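Local coordinates for tRNA-splicing ligase RtcB (Thermus thermophilus, PDB 2EPG), which probably joins RNA ends bearing a 2',3'-cyclic phosphate or 3'-phosphate to 5'-hydroxyl ends, using GTP and manganese, at residues A[96-104]-A[351-359]; A[185-195]-A[295-305]. One frame throughout, in Å; residues are numbered along the deposited sequence.

Interaction 1. Residues A[96-104]-A[351-359]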
loop_
_atom_site.group_PDB
_atom_site.type_symbol
_atom_site.label_atom_id
_atom_site.label_comp_id
_atom_site.label_asym_id
_atom_site.label_seq_id
_atom_site.Cartn_x
_atom_site.Cartn_y
_atom_site.Cartn_z
ATOM N N GLY A 96 6.508 -10.888 -20.925
ATOM C CA GLY A 96 6.680 -10.540 -19.529
ATOM C C GLY A 96 6.132 -11.563 -18.548
ATOM O O GLY A 96 5.246 -12.355 -18.875
ATOM N N VAL A 97 6.655 -11.538 -17.329
ATOM C CA VAL A 97 6.229 -12.476 -16.306
ATOM C C VAL A 97 5.569 -11.789 -15.124
ATOM O O VAL A 97 5.623 -10.565 -14.990
ATOM C CB VAL A 97 7.436 -13.284 -15.772
ATOM C CG1 VAL A 97 7.994 -14.186 -16.864
ATOM C CG2 VAL A 97 8.528 -12.333 -15.246
ATOM N N VAL A 98 4.920 -12.581 -14.279
ATOM C CA VAL A 98 4.296 -12.070 -13.062
ATOM C C VAL A 98 4.889 -12.905 -11.933
ATOM O O VAL A 98 4.967 -14.139 -12.041
ATOM C CB VAL A 98 2.735 -12.207 -13.057
ATOM C CG1 VAL A 98 2.306 -13.649 -13.334
ATOM C CG2 VAL A 98 2.189 -11.770 -11.670
ATOM N N SER A 99 5.327 -12.244 -10.867
ATOM C CA SER A 99 5.934 -12.950 -9.743
ATOM C C SER A 99 5.322 -12.648 -8.384
ATOM O O SER A 99 5.334 -11.503 -7.938
ATOM C CB SER A 99 7.417 -12.641 -9.668
ATOM O OG SER A 99 7.939 -13.180 -8.476
ATOM N N PRO A 100 4.789 -13.676 -7.700
ATOM C CA PRO A 100 4.180 -13.471 -6.381
ATOM C C PRO A 100 5.156 -12.780 -5.431
ATOM O O PRO A 100 4.762 -11.977 -4.587
ATOM C CB PRO A 100 3.849 -14.893 -5.926
ATOM C CG PRO A 100 3.590 -15.611 -7.213
ATOM C CD PRO A 100 4.685 -15.088 -8.116
ATOM N N GLY A 101 6.438 -13.098 -5.576
ATOM C CA GLY A 101 7.440 -12.488 -4.722
ATOM C C GLY A 101 7.585 -11.007 -5.017
ATOM O O GLY A 101 8.131 -10.256 -4.203
ATOM N N GLY A 102 7.102 -10.592 -6.186
ATOM C CA GLY A 102 7.184 -9.196 -6.580
ATOM C C GLY A 102 6.055 -8.373 -5.999
ATOM O O GLY A 102 6.043 -7.154 -6.103
ATOM N N VAL A 103 5.088 -9.052 -5.398
ATOM C CA VAL A 103 3.946 -8.384 -4.794
ATOM C C VAL A 103 4.093 -8.471 -3.271
ATOM O O VAL A 103 3.799 -7.524 -2.554
ATOM C CB VAL A 103 2.618 -9.068 -5.218
ATOM C CG1 VAL A 103 1.447 -8.480 -4.431
ATOM C CG2 VAL A 103 2.381 -8.888 -6.716
ATOM N N GLY A 104 4.566 -9.611 -2.785
ATOM C CA GLY A 104 4.718 -9.786 -1.355
ATOM C C GLY A 104 3.583 -10.654 -0.843
ATOM O O GLY A 104 2.520 -10.754 -1.471
ATOM N N ARG A 351 0.322 -1.140 -22.326
ATOM C CA ARG A 351 -0.270 -1.729 -21.140
ATOM C C ARG A 351 0.811 -2.614 -20.534
ATOM O O ARG A 351 1.327 -3.516 -21.195
ATOM C CB ARG A 351 -1.486 -2.566 -21.523
ATOM C CG ARG A 351 -2.066 -3.424 -20.400
ATOM C CD ARG A 351 -3.342 -4.104 -20.907
ATOM N NE ARG A 351 -3.534 -5.446 -20.371
ATOM C CZ ARG A 351 -4.357 -5.742 -19.377
ATOM N NH1 ARG A 351 -4.460 -6.997 -18.960
ATOM N NH2 ARG A 351 -5.082 -4.782 -18.805
ATOM N N VAL A 352 1.186 -2.344 -19.291
ATOM C CA VAL A 352 2.205 -3.153 -18.647
ATOM C C VAL A 352 1.722 -3.544 -17.271
ATOM O O VAL A 352 0.805 -2.932 -16.742
ATOM C CB VAL A 352 3.555 -2.395 -18.532
ATOM C CG1 VAL A 352 4.100 -2.091 -19.916
ATOM C CG2 VAL A 352 3.373 -1.115 -17.739
ATOM N N LEU A 353 2.313 -4.590 -16.711
ATOM C CA LEU A 353 1.954 -5.044 -15.380
ATOM C C LEU A 353 3.016 -4.507 -14.418
ATOM O O LEU A 353 4.190 -4.868 -14.524
ATOM C CB LEU A 353 1.935 -6.574 -15.321
ATOM C CG LEU A 353 1.668 -7.144 -13.925
ATOM C CD1 LEU A 353 0.233 -6.847 -13.531
ATOM C CD2 LEU A 353 1.942 -8.655 -13.922
ATOM N N VAL A 354 2.600 -3.673 -13.470
ATOM C CA VAL A 354 3.538 -3.084 -12.520
ATOM C C VAL A 354 3.500 -3.738 -11.144
ATOM O O VAL A 354 2.477 -3.672 -10.453
ATOM C CB VAL A 354 3.260 -1.572 -12.338
ATOM C CG1 VAL A 354 4.341 -0.936 -11.438
ATOM C CG2 VAL A 354 3.216 -0.893 -13.701
ATOM N N HIS A 355 4.623 -4.361 -10.762
ATOM C CA HIS A 355 4.759 -5.016 -9.468
ATOM C C HIS A 355 5.270 -3.950 -8.500
ATOM O O HIS A 355 6.262 -3.249 -8.778
ATOM C CB HIS A 355 5.809 -6.145 -9.488
ATOM C CG HIS A 355 5.425 -7.352 -10.291
ATOM N ND1 HIS A 355 5.443 -7.373 -11.670
ATOM C CD2 HIS A 355 5.068 -8.601 -9.898
ATOM C CE1 HIS A 355 5.118 -8.585 -12.092
ATOM N NE2 HIS A 355 4.888 -9.349 -11.036
ATOM N N ARG A 356 4.600 -3.840 -7.363
ATOM C CA ARG A 356 4.989 -2.881 -6.347
ATOM C C ARG A 356 4.917 -3.593 -5.022
ATOM O O ARG A 356 3.839 -3.990 -4.594
ATOM C CB ARG A 356 4.040 -1.665 -6.323
ATOM C CG ARG A 356 4.058 -0.772 -7.583
ATOM C CD ARG A 356 3.383 0.594 -7.318
ATOM N NE ARG A 356 3.379 1.470 -8.488
ATOM C CZ ARG A 356 2.437 1.469 -9.433
ATOM N NH1 ARG A 356 2.531 2.301 -10.461
ATOM N NH2 ARG A 356 1.398 0.641 -9.359
ATOM N N LYS A 357 6.065 -3.781 -4.388
ATOM C CA LYS A 357 6.116 -4.422 -3.082
ATOM C C LYS A 357 6.706 -3.380 -2.166
ATOM O O LYS A 357 7.872 -3.006 -2.325
ATOM C CB LYS A 357 7.026 -5.655 -3.075
ATOM C CG LYS A 357 6.864 -6.472 -1.785
ATOM C CD LYS A 357 8.098 -7.271 -1.378
ATOM C CE LYS A 357 8.663 -8.108 -2.494
ATOM N NZ LYS A 357 9.680 -9.079 -2.013
ATOM N N GLY A 358 5.913 -2.909 -1.212
ATOM C CA GLY A 358 6.397 -1.883 -0.302
ATOM C C GLY A 358 6.676 -0.584 -1.043
ATOM O O GLY A 358 7.702 0.063 -0.838
ATOM N N ALA A 359 5.768 -0.225 -1.937
ATOM C CA ALA A 359 5.884 1.002 -2.712
ATOM C C ALA A 359 4.456 1.300 -3.120
ATOM O O ALA A 359 3.604 0.402 -3.137
ATOM C CB ALA A 359 6.766 0.795 -3.938
#

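Interaction 2. Residues A[185-195]-A[295-305]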
loop_
_atom_site.group_PDB
_atom_site.type_symbol
_atom_site.label_atom_id
_atom_site.label_comp_id
_atom_site.label_asym_id
_atom_site.label_seq_id
_atom_site.Cartn_x
_atom_site.Cartn_y
_atom_site.Cartn_z
ATOM N N GLY A 185 -11.435 0.689 -5.306
ATOM C CA GLY A 185 -11.478 -0.474 -4.437
ATOM C C GLY A 185 -11.831 -1.772 -5.135
ATOM O O GLY A 185 -12.360 -2.677 -4.504
ATOM N N ARG A 186 -11.519 -1.873 -6.426
ATOM C CA ARG A 186 -11.824 -3.071 -7.205
ATOM C C ARG A 186 -10.826 -3.349 -8.302
ATOM O O ARG A 186 -10.722 -2.564 -9.247
ATOM C CB ARG A 186 -13.202 -2.938 -7.872
ATOM C CG ARG A 186 -13.631 -4.122 -8.750
ATOM C CD ARG A 186 -14.983 -3.828 -9.424
ATOM N NE ARG A 186 -15.536 -4.945 -10.200
ATOM C CZ ARG A 186 -15.207 -5.243 -11.458
ATOM N NH1 ARG A 186 -15.777 -6.285 -12.060
ATOM N NH2 ARG A 186 -14.328 -4.502 -12.117
ATOM N N LEU A 187 -10.071 -4.441 -8.190
ATOM C CA LEU A 187 -9.171 -4.783 -9.282
ATOM C C LEU A 187 -10.103 -5.535 -10.226
ATOM O O LEU A 187 -10.879 -6.389 -9.793
ATOM C CB LEU A 187 -8.010 -5.662 -8.820
ATOM C CG LEU A 187 -6.747 -4.837 -8.552
ATOM C CD1 LEU A 187 -7.004 -3.886 -7.389
ATOM C CD2 LEU A 187 -5.576 -5.757 -8.247
ATOM N N PRO A 188 -10.057 -5.211 -11.526
ATOM C CA PRO A 188 -10.912 -5.839 -12.538
ATOM C C PRO A 188 -10.796 -7.325 -12.844
ATOM O O PRO A 188 -11.741 -7.905 -13.360
ATOM C CB PRO A 188 -10.637 -4.998 -13.781
ATOM C CG PRO A 188 -9.178 -4.625 -13.591
ATOM C CD PRO A 188 -9.159 -4.214 -12.139
ATOM N N TRP A 189 -9.679 -7.963 -12.535
ATOM C CA TRP A 189 -9.568 -9.370 -12.903
ATOM C C TRP A 189 -9.905 -10.431 -11.854
ATOM O O TRP A 189 -9.857 -11.630 -12.144
ATOM C CB TRP A 189 -8.173 -9.620 -13.485
ATOM C CG TRP A 189 -7.925 -8.862 -14.770
ATOM C CD1 TRP A 189 -6.719 -8.418 -15.240
ATOM C CD2 TRP A 189 -8.903 -8.472 -15.750
ATOM N NE1 TRP A 189 -6.885 -7.773 -16.444
ATOM C CE2 TRP A 189 -8.216 -7.792 -16.779
ATOM C CE3 TRP A 189 -10.293 -8.627 -15.855
ATOM C CZ2 TRP A 189 -8.873 -7.272 -17.904
ATOM C CZ3 TRP A 189 -10.945 -8.108 -16.973
ATOM C CH2 TRP A 189 -10.233 -7.437 -17.979
ATOM N N ALA A 190 -10.284 -10.006 -10.653
ATOM C CA ALA A 190 -10.597 -10.954 -9.591
ATOM C C ALA A 190 -11.479 -12.112 -10.040
ATOM O O ALA A 190 -12.427 -11.923 -10.791
ATOM C CB ALA A 190 -11.256 -10.237 -8.427
ATOM N N ASN A 191 -11.136 -13.312 -9.575
ATOM C CA ASN A 191 -11.888 -14.526 -9.855
ATOM C C ASN A 191 -11.774 -15.405 -8.616
ATOM O O ASN A 191 -10.745 -16.033 -8.391
ATOM C CB ASN A 191 -11.306 -15.297 -11.042
ATOM C CG ASN A 191 -12.097 -16.555 -11.360
ATOM O OD1 ASN A 191 -12.761 -17.126 -10.488
ATOM N ND2 ASN A 191 -12.028 -16.995 -12.612
ATOM N N PRO A 192 -12.829 -15.476 -7.799
ATOM C CA PRO A 192 -12.717 -16.320 -6.605
ATOM C C PRO A 192 -12.407 -17.788 -6.911
ATOM O O PRO A 192 -11.853 -18.483 -6.073
ATOM C CB PRO A 192 -14.079 -16.149 -5.921
ATOM C CG PRO A 192 -14.599 -14.853 -6.466
ATOM C CD PRO A 192 -14.177 -14.897 -7.904
ATOM N N ASP A 193 -12.749 -18.257 -8.109
ATOM C CA ASP A 193 -12.492 -19.657 -8.464
ATOM C C ASP A 193 -11.014 -20.019 -8.399
ATOM O O ASP A 193 -10.668 -21.181 -8.173
ATOM C CB ASP A 193 -13.014 -19.973 -9.869
ATOM C CG ASP A 193 -14.534 -19.883 -9.969
ATOM O OD1 ASP A 193 -15.048 -19.802 -11.110
ATOM O OD2 ASP A 193 -15.214 -19.901 -8.913
ATOM N N LYS A 194 -10.146 -19.027 -8.595
ATOM C CA LYS A 194 -8.700 -19.239 -8.576
ATOM C C LYS A 194 -8.123 -19.111 -7.169
ATOM O O LYS A 194 -6.923 -19.303 -6.952
ATOM C CB LYS A 194 -8.030 -18.239 -9.520
ATOM C CG LYS A 194 -8.708 -18.143 -10.893
ATOM C CD LYS A 194 -8.648 -19.468 -11.657
ATOM C CE LYS A 194 -9.270 -19.337 -13.039
ATOM N NZ LYS A 194 -8.813 -20.431 -13.932
ATOM N N VAL A 195 -8.976 -18.777 -6.211
ATOM C CA VAL A 195 -8.551 -18.650 -4.813
ATOM C C VAL A 195 -8.791 -20.014 -4.161
ATOM O O VAL A 195 -9.902 -20.541 -4.218
ATOM C CB VAL A 195 -9.381 -17.567 -4.098
ATOM C CG1 VAL A 195 -9.042 -17.527 -2.604
ATOM C CG2 VAL A 195 -9.126 -16.215 -4.749
ATOM N N GLN A 295 -5.623 -13.440 -11.293
ATOM C CA GLN A 295 -7.037 -13.412 -10.935
ATOM C C GLN A 295 -7.259 -13.617 -9.450
ATOM O O GLN A 295 -8.137 -13.000 -8.863
ATOM C CB GLN A 295 -7.807 -14.469 -11.724
ATOM C CG GLN A 295 -8.016 -14.108 -13.166
ATOM C CD GLN A 295 -8.425 -15.313 -13.997
ATOM O OE1 GLN A 295 -9.215 -16.147 -13.554
ATOM N NE2 GLN A 295 -7.900 -15.399 -15.206
ATOM N N ALA A 296 -6.469 -14.495 -8.842
ATOM C CA ALA A 296 -6.573 -14.778 -7.408
ATOM C C ALA A 296 -5.992 -13.616 -6.578
ATOM O O ALA A 296 -6.464 -13.296 -5.480
ATOM C CB ALA A 296 -5.824 -16.084 -7.088
HETATM N N MSE A 297 -4.943 -13.003 -7.107
HETATM C CA MSE A 297 -4.306 -11.873 -6.430
HETATM C C MSE A 297 -5.292 -10.708 -6.410
HETATM O O MSE A 297 -5.433 -10.022 -5.410
HETATM C CB MSE A 297 -3.022 -11.485 -7.171
HETATM C CG MSE A 297 -2.217 -10.404 -6.501
HETATM SE SE MSE A 297 -1.835 -9.013 -7.814
HETATM C CE MSE A 297 -0.331 -9.816 -8.675
ATOM N N ALA A 298 -5.985 -10.506 -7.523
ATOM C CA ALA A 298 -6.969 -9.442 -7.610
ATOM C C ALA A 298 -8.089 -9.680 -6.603
ATOM O O ALA A 298 -8.607 -8.731 -6.011
ATOM C CB ALA A 298 -7.552 -9.371 -9.033
ATOM N N ALA A 299 -8.471 -10.944 -6.428
ATOM C CA ALA A 299 -9.532 -11.296 -5.485
ATOM C C ALA A 299 -9.042 -10.980 -4.071
ATOM O O ALA A 299 -9.773 -10.432 -3.252
ATOM C CB ALA A 299 -9.891 -12.792 -5.612
ATOM N N ALA A 300 -7.787 -11.308 -3.796
ATOM C CA ALA A 300 -7.228 -11.025 -2.492
ATOM C C ALA A 300 -7.197 -9.499 -2.284
ATOM O O ALA A 300 -7.532 -8.999 -1.211
ATOM C CB ALA A 300 -5.825 -11.603 -2.399
ATOM N N ALA A 301 -6.797 -8.759 -3.315
ATOM C CA ALA A 301 -6.741 -7.307 -3.194
ATOM C C ALA A 301 -8.129 -6.726 -2.898
ATOM O O ALA A 301 -8.266 -5.835 -2.071
ATOM C CB ALA A 301 -6.161 -6.691 -4.481
ATOM N N ASN A 302 -9.152 -7.230 -3.577
ATOM C CA ASN A 302 -10.512 -6.741 -3.374
ATOM C C ASN A 302 -10.971 -7.028 -1.958
ATOM O O ASN A 302 -11.740 -6.261 -1.376
ATOM C CB ASN A 302 -11.476 -7.385 -4.389
ATOM C CG ASN A 302 -11.215 -6.916 -5.809
ATOM O OD1 ASN A 302 -11.694 -7.514 -6.793
ATOM N ND2 ASN A 302 -10.467 -5.827 -5.928
ATOM N N PHE A 303 -10.492 -8.137 -1.407
ATOM C CA PHE A 303 -10.836 -8.510 -0.051
ATOM C C PHE A 303 -10.193 -7.500 0.891
ATOM O O PHE A 303 -10.823 -7.017 1.842
ATOM C CB PHE A 303 -10.326 -9.922 0.265
ATOM C CG PHE A 303 -10.629 -10.370 1.670
ATOM C CD1 PHE A 303 -11.935 -10.620 2.068
ATOM C CD2 PHE A 303 -9.610 -10.525 2.598
ATOM C CE1 PHE A 303 -12.221 -11.021 3.372
ATOM C CE2 PHE A 303 -9.885 -10.921 3.902
ATOM C CZ PHE A 303 -11.194 -11.170 4.288
ATOM N N ALA A 304 -8.936 -7.167 0.620
ATOM C CA ALA A 304 -8.234 -6.191 1.461
ATOM C C ALA A 304 -8.936 -4.833 1.359
ATOM O O ALA A 304 -9.089 -4.129 2.352
ATOM C CB ALA A 304 -6.748 -6.070 1.032
ATOM N N PHE A 305 -9.362 -4.450 0.160
ATOM C CA PHE A 305 -10.061 -3.176 0.025
ATOM C C PHE A 305 -11.325 -3.183 0.896
ATOM O O PHE A 305 -11.617 -2.212 1.581
ATOM C CB PHE A 305 -10.453 -2.920 -1.438
ATOM C CG PHE A 305 -9.350 -2.304 -2.275
ATOM C CD1 PHE A 305 -9.077 -2.791 -3.550
ATOM C CD2 PHE A 305 -8.607 -1.223 -1.798
ATOM C CE1 PHE A 305 -8.088 -2.220 -4.340
ATOM C CE2 PHE A 305 -7.615 -0.643 -2.575
ATOM C CZ PHE A 305 -7.352 -1.143 -3.853
#

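Interaction 1. Residues A[96-104]-A[351-359]
The imidazole of His355 and the backbone of Ser99 are joined by a hydrogen bond that ties 96-104 to strand 350-357. Ser99 N donates to His355 NE2 over 2.9 Å, nearly straight at 170°, although the donor stands 24° out of the ring plane. An imidazole nitrogen thus serves as acceptor for a backbone N-H just past the end of strand 97-98. The ring can reach because CG lies anti to the carbonyl carbon (chi1 -69°). Its other nitrogen, ND1, has a weak bond to Ala88 O, consistent with a proton on ND1 and a lone pair on NE2.

Around this bond the ring edge is packed by backbone: Val98 CA sits in its plane, 3.4 Å from His355 NE2, and Val97 O lies 3.5 Å from His355 CE1. The apolar part is small, with Leu353 CD2 meeting Val98 CB at 3.7 Å.

Strand 350-357 pairs antiparallel with strands 86-90 and 332-347, whereas 97-98 pairs with 283-284; the two segments therefore meet not as paired strands but chiefly by side chains of 350-357 against the backbone of 96-104. After strand 97-98 the chain coils into a tight turn, in which Pro100 O accepts from both Val103 N and Gly104 N.

The backbone of this turn lies directly against the strand's side chains. Gly102 O is 3.5 Å from His355 CB, while Val103 O and Gly104 CA lie 3.3 and 4.0 Å from Lys357 CG. The lysine chain, bent at chi3, carries NZ to the carbonyls of Phe82 and Tyr80, beside Asn340, a predicted GMP-binding residue.

Interaction 2. Residues A[185-195]-A[295-305]
Gln295 O is gripped by two backbone donors, Asn191 N from the loop and Ala299 N from its own helix, which approach from opposite faces of the carbonyl plane. The loop bond, Asn191 N to Gln295 O, is 3.1 Å long, and its donor stands 48° out of that plane. A helix carbonyl already used in the regular pattern can thus take a second partner. Ala190 CA adds a CA-H...O contact of 3.3 Å to the same Gln295 O.

Beside it the side chains of Asn191 and Gln295 run the same way with amide planes only 8° apart, joined by a weak bond from Asn191 ND2 to Gln295 OE1. CG anti to the backbone N (chi1 -179°) sets the Asn191 amide beside that of Gln295, and its OD1 accepts from Asp193 N, an Asx turn that opens the 3-10 segment 192-194. Lys194 lays its aliphatic chain across Gln295 and forms a salt bridge with Asp292.

Small residues let the loop lie close on the helix. Ala298 CB comes within 3.2 Å of Ala190 N, while Ala190 CB rests near Ala299. Val195 CG2 packs 3.6 Å from Ala299 CB. At the other end Leu187, from the start of a type I turn, spreads over Ala298 and Ala301, its CD1 meeting the edge of the Phe305 ring at CE1 (3.6 Å). Gly185 CA lies over a face of that ring, 3.6 Å from its centroid, in a CH-pi contact.

Helix 288-321 thus runs between the loop and other elements: helix 250-265 meets Ala296 and Ala300, and strand 332-347 touches Met297 (selenomethionine in this crystal) and Phe305; the loop itself leans through Pro192 on helix 153-162.

Overall arrangement
Interactions 1 and 2 have centres 15 Å apart and meet directly, where Val103 CG2 packs on Met297 CE at 3.5 Å and Arg351 lies against Trp189. In chain order the segments run 96-104, 185-195, 295-305, 351-359, with both partners of interaction 2 falling between those of interaction 1. Helix 288-321 links them: it bears one half of interaction 2, while its Tyr293, Leu294 and Met297 touch Val98 or Val103 of interaction 1. Strand 332-347 borders both. Sequence-distant elements are thus brought together near the predicted GMP and manganese site, interaction 1 lying closer to Asn340 and Asp106 than interaction 2.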